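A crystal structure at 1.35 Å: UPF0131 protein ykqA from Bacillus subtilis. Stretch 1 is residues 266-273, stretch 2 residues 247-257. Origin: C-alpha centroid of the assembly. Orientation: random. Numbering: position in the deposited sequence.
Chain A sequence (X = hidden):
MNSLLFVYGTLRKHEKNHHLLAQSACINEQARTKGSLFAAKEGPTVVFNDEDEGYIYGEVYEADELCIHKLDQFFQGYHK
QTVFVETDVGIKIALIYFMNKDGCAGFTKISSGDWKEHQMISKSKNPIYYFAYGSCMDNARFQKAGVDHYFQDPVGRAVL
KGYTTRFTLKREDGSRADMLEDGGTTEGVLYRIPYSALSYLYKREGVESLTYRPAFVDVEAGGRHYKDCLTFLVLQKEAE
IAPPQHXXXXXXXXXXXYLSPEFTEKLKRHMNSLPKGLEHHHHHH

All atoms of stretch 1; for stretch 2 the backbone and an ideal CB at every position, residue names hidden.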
ATOM      1  N   LYS A 266      -9.682  -6.524  20.275  1.00 12.86           N
ATOM      2  CA  LYS A 266      -8.834  -5.354  20.253  1.00 13.28           C
ATOM      3  C   LYS A 266      -9.317  -4.274  19.308  1.00 13.28           C
ATOM      4  O   LYS A 266      -9.279  -3.102  19.646  1.00 14.67           O
ATOM      5  CB  LYS A 266      -7.435  -5.766  19.885  1.00 17.28           C
ATOM      6  CG  LYS A 266      -6.622  -6.204  21.008  1.00 21.60           C
ATOM      7  CD  LYS A 266      -5.099  -6.141  20.551  1.00 21.95           C
ATOM      8  CE  LYS A 266      -4.251  -6.738  21.617  1.00 23.99           C
ATOM      9  NZ  LYS A 266      -2.716  -6.450  21.428  1.00 22.90           N
ATOM     10  N   LEU A 267      -9.716  -4.675  18.109  1.00 11.84           N
ATOM     11  CA  LEU A 267     -10.159  -3.740  17.087  1.00 12.19           C
ATOM     12  C   LEU A 267     -11.451  -3.026  17.538  1.00 11.90           C
ATOM     13  O   LEU A 267     -11.570  -1.831  17.403  1.00 12.64           O
ATOM     14  CB  LEU A 267     -10.329  -4.461  15.736  1.00 11.53           C
ATOM     15  CG  LEU A 267     -10.807  -3.558  14.552  1.00 12.79           C
ATOM     16  CD1 LEU A 267      -9.877  -2.424  14.190  1.00 16.62           C
ATOM     17  CD2 LEU A 267     -11.008  -4.419  13.364  1.00 15.33           C
ATOM     18  N   LYS A 268     -12.401  -3.807  18.072  1.00 12.18           N
ATOM     19  CA  LYS A 268     -13.612  -3.250  18.611  1.00 12.70           C
ATOM     20  C   LYS A 268     -13.271  -2.264  19.727  1.00 12.42           C
ATOM     21  O   LYS A 268     -13.830  -1.178  19.772  1.00 14.14           O
ATOM     22  CB  LYS A 268     -14.572  -4.332  19.115  1.00 13.71           C
ATOM     23  CG  LYS A 268     -15.270  -5.049  18.012  1.00 14.84           C
ATOM     24  CD  LYS A 268     -16.147  -6.236  18.544  1.00 16.75           C
ATOM     25  CE  LYS A 268     -16.949  -6.982  17.449  1.00 18.16           C
ATOM     26  NZ  LYS A 268     -17.711  -8.172  17.963  1.00 23.15           N
ATOM     27  N   ARG A 269     -12.397  -2.644  20.666  1.00 13.30           N
ATOM     28  CA  ARG A 269     -12.110  -1.750  21.745  1.00 14.81           C
ATOM     29  C   ARG A 269     -11.470  -0.439  21.215  1.00 14.42           C
ATOM     30  O   ARG A 269     -11.744   0.678  21.678  1.00 15.28           O
ATOM     31  CB  ARG A 269     -11.118  -2.398  22.754  1.00 15.19           C
ATOM     32  CG  ARG A 269     -11.585  -3.503  23.817  1.00 19.56           C
ATOM     33  CD  ARG A 269     -10.434  -4.144  24.939  1.00 21.73           C
ATOM     34  NE  ARG A 269     -10.852  -3.590  26.187  1.00 37.91           N
ATOM     35  CZ  ARG A 269     -10.953  -2.278  26.476  1.00 43.70           C
ATOM     36  NH1 ARG A 269     -11.373  -1.891  27.698  1.00 46.12           N
ATOM     37  NH2 ARG A 269     -10.611  -1.342  25.589  1.00 46.98           N
ATOM     38  N   HIS A 270     -10.601  -0.568  20.182  1.00 13.03           N
ATOM     39  CA  HIS A 270      -9.991   0.605  19.600  1.00 13.16           C
ATOM     40  C   HIS A 270     -11.030   1.509  18.986  1.00 13.27           C
ATOM     41  O   HIS A 270     -10.992   2.722  19.229  1.00 13.12           O
ATOM     42  CB  HIS A 270      -8.940   0.193  18.565  1.00 13.91           C
ATOM     43  CG  HIS A 270      -8.237   1.331  17.940  1.00 13.54           C
ATOM     44  ND1 HIS A 270      -7.340   2.112  18.647  1.00 18.23           N
ATOM     45  CD2 HIS A 270      -8.296   1.821  16.691  1.00 13.61           C
ATOM     46  CE1 HIS A 270      -6.912   3.068  17.853  1.00 16.40           C
ATOM     47  NE2 HIS A 270      -7.465   2.916  16.650  1.00 14.22           N
HETATM   48  N   MSE A 271     -11.891   0.969  18.131  1.00 12.50           N
HETATM   49  CA  MSE A 271     -12.935   1.772  17.513  1.00 13.22           C
HETATM   50  C   MSE A 271     -13.797   2.476  18.556  1.00 13.91           C
HETATM   51  O   MSE A 271     -14.159   3.619  18.404  1.00 15.37           O
HETATM   52  CB  MSE A 271     -13.795   0.930  16.610  1.00 13.05           C
HETATM   53  CG  MSE A 271     -13.048   0.403  15.374  1.00 12.76           C
HETATM   54 SE   MSE A 271     -14.083  -0.467  14.054  1.00 21.02          SE
HETATM   55  CE  MSE A 271     -14.632  -1.915  15.057  1.00 12.91           C
ATOM     56  N   ASN A 272     -14.156   1.763  19.599  1.00 14.51           N
ATOM     57  CA  ASN A 272     -15.073   2.297  20.626  1.00 14.50           C
ATOM     58  C   ASN A 272     -14.386   3.310  21.538  1.00 16.23           C
ATOM     59  O   ASN A 272     -15.070   4.037  22.258  1.00 18.70           O
ATOM     60  CB  ASN A 272     -15.711   1.163  21.448  1.00 14.06           C
ATOM     61  CG  ASN A 272     -16.657   0.339  20.701  1.00 16.60           C
ATOM     62  OD1 ASN A 272     -16.764  -0.923  20.923  1.00 20.65           O
ATOM     63  ND2 ASN A 272     -17.383   0.970  19.801  1.00 16.54           N
ATOM     64  N   SER A 273     -13.061   3.372  21.546  1.00 16.72           N
ATOM     65  CA  SER A 273     -12.268   4.237  22.415  1.00 17.91           C
ATOM     66  C   SER A 273     -12.040   5.604  21.772  1.00 16.97           C
ATOM     67  O   SER A 273     -11.660   6.579  22.421  1.00 17.91           O
ATOM     68  CB  SER A 273     -10.923   3.548  22.759  1.00 19.94           C
ATOM     69  OG  SER A 273     -10.267   4.241  23.777  1.00 32.15           O
ATOM     70  N   UNK A 247     -20.991   1.891   9.355  1.00 15.91           N
ATOM     71  CA  UNK A 247     -19.647   1.446   8.875  1.00 15.59           C
ATOM     72  C   UNK A 247     -18.944   0.568   9.915  1.00 13.11           C
ATOM     73  O   UNK A 247     -18.430  -0.456   9.577  1.00 13.04           O
ATOM     74  CB  UNK A 247     -18.766   2.655   8.552  1.00 15.59           C
ATOM     75  N   UNK A 248     -18.968   0.974  11.199  1.00 13.58           N
ATOM     76  CA  UNK A 248     -18.362   0.158  12.213  1.00 12.09           C
ATOM     77  C   UNK A 248     -18.997  -1.215  12.292  1.00 14.01           C
ATOM     78  O   UNK A 248     -18.324  -2.249  12.454  1.00 13.14           O
ATOM     79  CB  UNK A 248     -18.451   0.859  13.570  1.00 12.09           C
ATOM     80  N   UNK A 249     -20.320  -1.255  12.116  1.00 15.43           N
ATOM     81  CA  UNK A 249     -20.952  -2.570  12.140  1.00 16.94           C
ATOM     82  C   UNK A 249     -20.476  -3.473  11.018  1.00 16.07           C
ATOM     83  O   UNK A 249     -20.344  -4.671  11.200  1.00 14.68           O
ATOM     84  CB  UNK A 249     -22.472  -2.419  12.061  1.00 16.94           C
ATOM     85  N   UNK A 250     -20.235  -2.926   9.826  1.00 15.23           N
ATOM     86  CA  UNK A 250     -19.688  -3.735   8.705  1.00 14.87           C
ATOM     87  C   UNK A 250     -18.359  -4.341   9.088  1.00 12.30           C
ATOM     88  O   UNK A 250     -18.125  -5.530   8.893  1.00 13.67           O
ATOM     89  CB  UNK A 250     -19.521  -2.887   7.443  1.00 14.87           C
ATOM     90  N   UNK A 251     -17.482  -3.520   9.689  1.00 12.00           N
ATOM     91  CA  UNK A 251     -16.172  -4.009  10.114  1.00 12.07           C
ATOM     92  C   UNK A 251     -16.298  -5.116  11.123  1.00 12.07           C
ATOM     93  O   UNK A 251     -15.652  -6.158  11.073  1.00 13.15           O
ATOM     94  CB  UNK A 251     -15.334  -2.870  10.699  1.00 12.07           C
ATOM     95  N   UNK A 252     -17.199  -4.904  12.064  1.00 12.22           N
ATOM     96  CA  UNK A 252     -17.377  -5.886  13.108  1.00 13.19           C
ATOM     97  C   UNK A 252     -17.867  -7.194  12.560  1.00 13.50           C
ATOM     98  O   UNK A 252     -17.386  -8.249  12.975  1.00 14.08           O
ATOM     99  CB  UNK A 252     -18.348  -5.368  14.170  1.00 13.19           C
ATOM    100  N   UNK A 253     -18.807  -7.187  11.633  1.00 13.13           N
ATOM    101  CA  UNK A 253     -19.339  -8.439  11.074  1.00 14.74           C
ATOM    102  C   UNK A 253     -18.234  -9.176  10.325  1.00 15.08           C
ATOM    103  O   UNK A 253     -18.091 -10.391  10.449  1.00 16.10           O
ATOM    104  CB  UNK A 253     -20.523  -8.165  10.144  1.00 14.74           C
ATOM    105  N   UNK A 254     -17.440  -8.416   9.532  1.00 13.39           N
ATOM    106  CA  UNK A 254     -16.372  -9.071   8.763  1.00 13.68           C
ATOM    107  C   UNK A 254     -15.299  -9.600   9.682  1.00 12.86           C
ATOM    108  O   UNK A 254     -14.792 -10.711   9.481  1.00 13.61           O
ATOM    109  CB  UNK A 254     -15.758  -8.104   7.749  1.00 13.68           C
ATOM    110  N   UNK A 255     -14.957  -8.870  10.736  1.00 12.71           N
ATOM    111  CA  UNK A 255     -13.916  -9.351  11.664  1.00 12.90           C
ATOM    112  C   UNK A 255     -14.383 -10.587  12.418  1.00 13.73           C
ATOM    113  O   UNK A 255     -13.640 -11.531  12.573  1.00 14.98           O
ATOM    114  CB  UNK A 255     -13.532  -8.253  12.658  1.00 12.90           C
ATOM    115  N   UNK A 256     -15.621 -10.591  12.834  1.00 14.77           N
ATOM    116  CA  UNK A 256     -16.212 -11.745  13.526  1.00 16.34           C
ATOM    117  C   UNK A 256     -16.195 -12.964  12.629  1.00 16.89           C
ATOM    118  O   UNK A 256     -15.930 -14.098  13.085  1.00 19.12           O
ATOM    119  CB  UNK A 256     -17.644 -11.441  13.970  1.00 16.34           C
ATOM    120  N   UNK A 257     -16.434 -12.759  11.318  1.00 16.20           N
ATOM    121  CA  UNK A 257     -16.444 -13.913  10.421  1.00 17.48           C
ATOM    122  C   UNK A 257     -15.049 -14.496  10.198  1.00 18.02           C
ATOM    123  O   UNK A 257     -14.884 -15.702  10.140  1.00 19.73           O
ATOM    124  CB  UNK A 257     -17.056 -13.518   9.075  1.00 17.48           C
TER

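The two stretches are helices running nearly antiparallel, 168° between their directions, with axes 10.8 Å apart at closest approach. Because a helix turns once in about 3.6 residues, positions three or four apart should face stretch 1.

Position 247 has nothing of stretch 1 within 5.5 Å of its ideal CB, so stretch 1 sets no requirement. It is Tyr-247, whose hydroxyl is hydrogen-bonded elsewhere in the structure.

At position 248 CA-to-CB points toward stretch 1, and the ideal CB lies 4.6 Å from Met-271 SE, with the amide of Asn-272 farther along. A long side chain with an aliphatic stem and a polar end would suit: glutamine, glutamate or perhaps lysine; methionine would suit the aliphatic part alone. Gln-248 is found. Its CG packs 3.8 Å from Met-271 CE, and its extended chain (chi1 and chi2 both t) carries the amide on to Asn-272.

Position 249 points away, unconstrained by stretch 1; it is Ile-249. Position 250, out of reach, is Glu-250.

Position 251 also points toward stretch 1. Its ideal CB is 4.3 Å from Met-271 SE and 5.3 Å from Leu-267 CD2, an apolar setting that favours valine, isoleucine, leucine or methionine. Ile-251 fits because its branch at CB sets a methyl close to both neighbours: CG2 lies 3.8 Å from Leu-267 CD2 and 4.0 Å from Met-271 SE.

At position 252 CA-to-CB points sideways, with the ideal CB 3.9 Å from Lys-268 CE. The lysine stem and the Met-271 methyl invite aliphatic carbons, while the nearby positive charge favours an acid; glutamate or glutamine could meet both demands. Glu-252 places CG 3.9 Å from Met-271 CE. Its OE2 is 4.5 Å from Lys-268 NZ, beyond a salt bridge, while a water donates hydrogen bonds to Glu-252 OE1 (2.7 Å) and Asn-272 OD1 (3.0 Å), linking the helices.

Position 253 points away; Arg-253 bonds elsewhere in the structure. Position 254, with helical phi/psi of -68/-39, needs no glycine on backbone grounds, yet it is Gly-254.

Position 255 points toward stretch 1, its ideal CB 4.6 Å from Leu-267 CD2. A small or modest apolar group would suit, and Ala-255 supplies a single methyl.

Position 256 points sideways, its ideal CB 5.2 Å from Lys-268 NZ. An acid is the natural choice. Glu-256 reaches back with OE2 to accept a 2.7 Å hydrogen bond from Lys-268 NZ, forming a salt bridge.

Position 257 is out of reach; it is Leu-257.

Stretch 2 247-257: YQIEIERGAEL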
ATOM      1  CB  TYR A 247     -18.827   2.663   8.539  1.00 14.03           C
ATOM      2  CG  TYR A 247     -17.411   2.404   8.079  1.00 12.73           C
ATOM      3  CD1 TYR A 247     -17.130   1.895   6.819  1.00 13.19           C
ATOM      4  CD2 TYR A 247     -16.364   2.673   8.923  1.00 14.02           C
ATOM      5  CE1 TYR A 247     -15.801   1.663   6.436  1.00 12.79           C
ATOM      6  CE2 TYR A 247     -15.080   2.457   8.577  1.00 12.92           C
ATOM      7  CZ  TYR A 247     -14.795   1.937   7.335  1.00 11.88           C
ATOM      8  OH  TYR A 247     -13.492   1.744   7.030  1.00 13.33           O
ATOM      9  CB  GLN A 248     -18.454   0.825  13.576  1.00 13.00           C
ATOM     10  CG  GLN A 248     -17.944  -0.053  14.683  1.00 13.95           C
ATOM     11  CD  GLN A 248     -17.699   0.615  16.052  1.00 14.04           C
ATOM     12  OE1 GLN A 248     -17.539  -0.101  17.111  1.00 17.54           O
ATOM     13  NE2 GLN A 248     -17.618   1.897  16.042  1.00 13.59           N
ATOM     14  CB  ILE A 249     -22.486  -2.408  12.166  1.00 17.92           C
ATOM     15  CG1 ILE A 249     -22.982  -1.747  13.465  1.00 21.29           C
ATOM     16  CG2 ILE A 249     -23.186  -3.781  12.018  1.00 20.49           C
ATOM     17  CD1 ILE A 249     -24.436  -1.205  13.381  1.00 23.30           C
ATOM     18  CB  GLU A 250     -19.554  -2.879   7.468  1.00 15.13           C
ATOM     19  CG  GLU A 250     -20.870  -2.434   6.902  1.00 17.39           C
ATOM     20  CD  GLU A 250     -20.723  -1.400   5.811  1.00 19.65           C
ATOM     21  OE1 GLU A 250     -21.247  -0.289   6.039  1.00 29.43           O
ATOM     22  OE2 GLU A 250     -20.225  -1.651   4.702  1.00 21.88           O
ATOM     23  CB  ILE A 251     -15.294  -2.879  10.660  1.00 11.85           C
ATOM     24  CG1 ILE A 251     -15.001  -1.927   9.550  1.00 12.05           C
ATOM     25  CG2 ILE A 251     -14.024  -3.405  11.290  1.00 13.32           C
ATOM     26  CD1 ILE A 251     -14.178  -0.729   9.944  1.00 13.73           C
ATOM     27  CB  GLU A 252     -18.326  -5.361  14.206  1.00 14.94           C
ATOM     28  CG  GLU A 252     -17.749  -4.229  15.021  1.00 15.51           C
ATOM     29  CD  GLU A 252     -18.594  -3.832  16.175  1.00 18.27           C
ATOM     30  OE1 GLU A 252     -18.148  -2.969  16.917  1.00 20.65           O
ATOM     31  OE2 GLU A 252     -19.666  -4.411  16.365  1.00 24.97           O
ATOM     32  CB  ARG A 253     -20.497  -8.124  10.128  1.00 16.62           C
ATOM     33  CG  ARG A 253     -21.853  -7.836  10.683  1.00 19.86           C
ATOM     34  CD  ARG A 253     -22.957  -8.071   9.604  1.00 21.78           C
ATOM     35  NE  ARG A 253     -22.777  -7.187   8.443  1.00 22.42           N
ATOM     36  CZ  ARG A 253     -23.544  -6.146   8.186  1.00 23.40           C
ATOM     37  NH1 ARG A 253     -24.599  -5.848   8.991  1.00 26.33           N
ATOM     38  NH2 ARG A 253     -23.322  -5.376   7.126  1.00 25.24           N
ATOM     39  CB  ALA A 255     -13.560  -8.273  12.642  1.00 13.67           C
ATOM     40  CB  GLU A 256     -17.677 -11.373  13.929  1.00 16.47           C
ATOM     41  CG  GLU A 256     -17.799 -10.340  15.049  1.00 19.21           C
ATOM     42  CD  GLU A 256     -19.178  -9.664  15.054  1.00 22.21           C
ATOM     43  OE1 GLU A 256     -20.086 -10.120  14.252  1.00 27.05           O
ATOM     44  OE2 GLU A 256     -19.395  -8.747  15.896  1.00 25.88           O
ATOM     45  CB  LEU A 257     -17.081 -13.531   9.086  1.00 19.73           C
ATOM     46  CG  LEU A 257     -17.284 -14.505   7.902  1.00 20.67           C
ATOM     47  CD1 LEU A 257     -18.064 -15.694   8.411  1.00 22.94           C
ATOM     48  CD2 LEU A 257     -17.996 -13.747   6.770  1.00 22.03           C
TER
HETATM   49  O   HOH W   1     -18.622  -2.755  19.534  1.00 24.42           O
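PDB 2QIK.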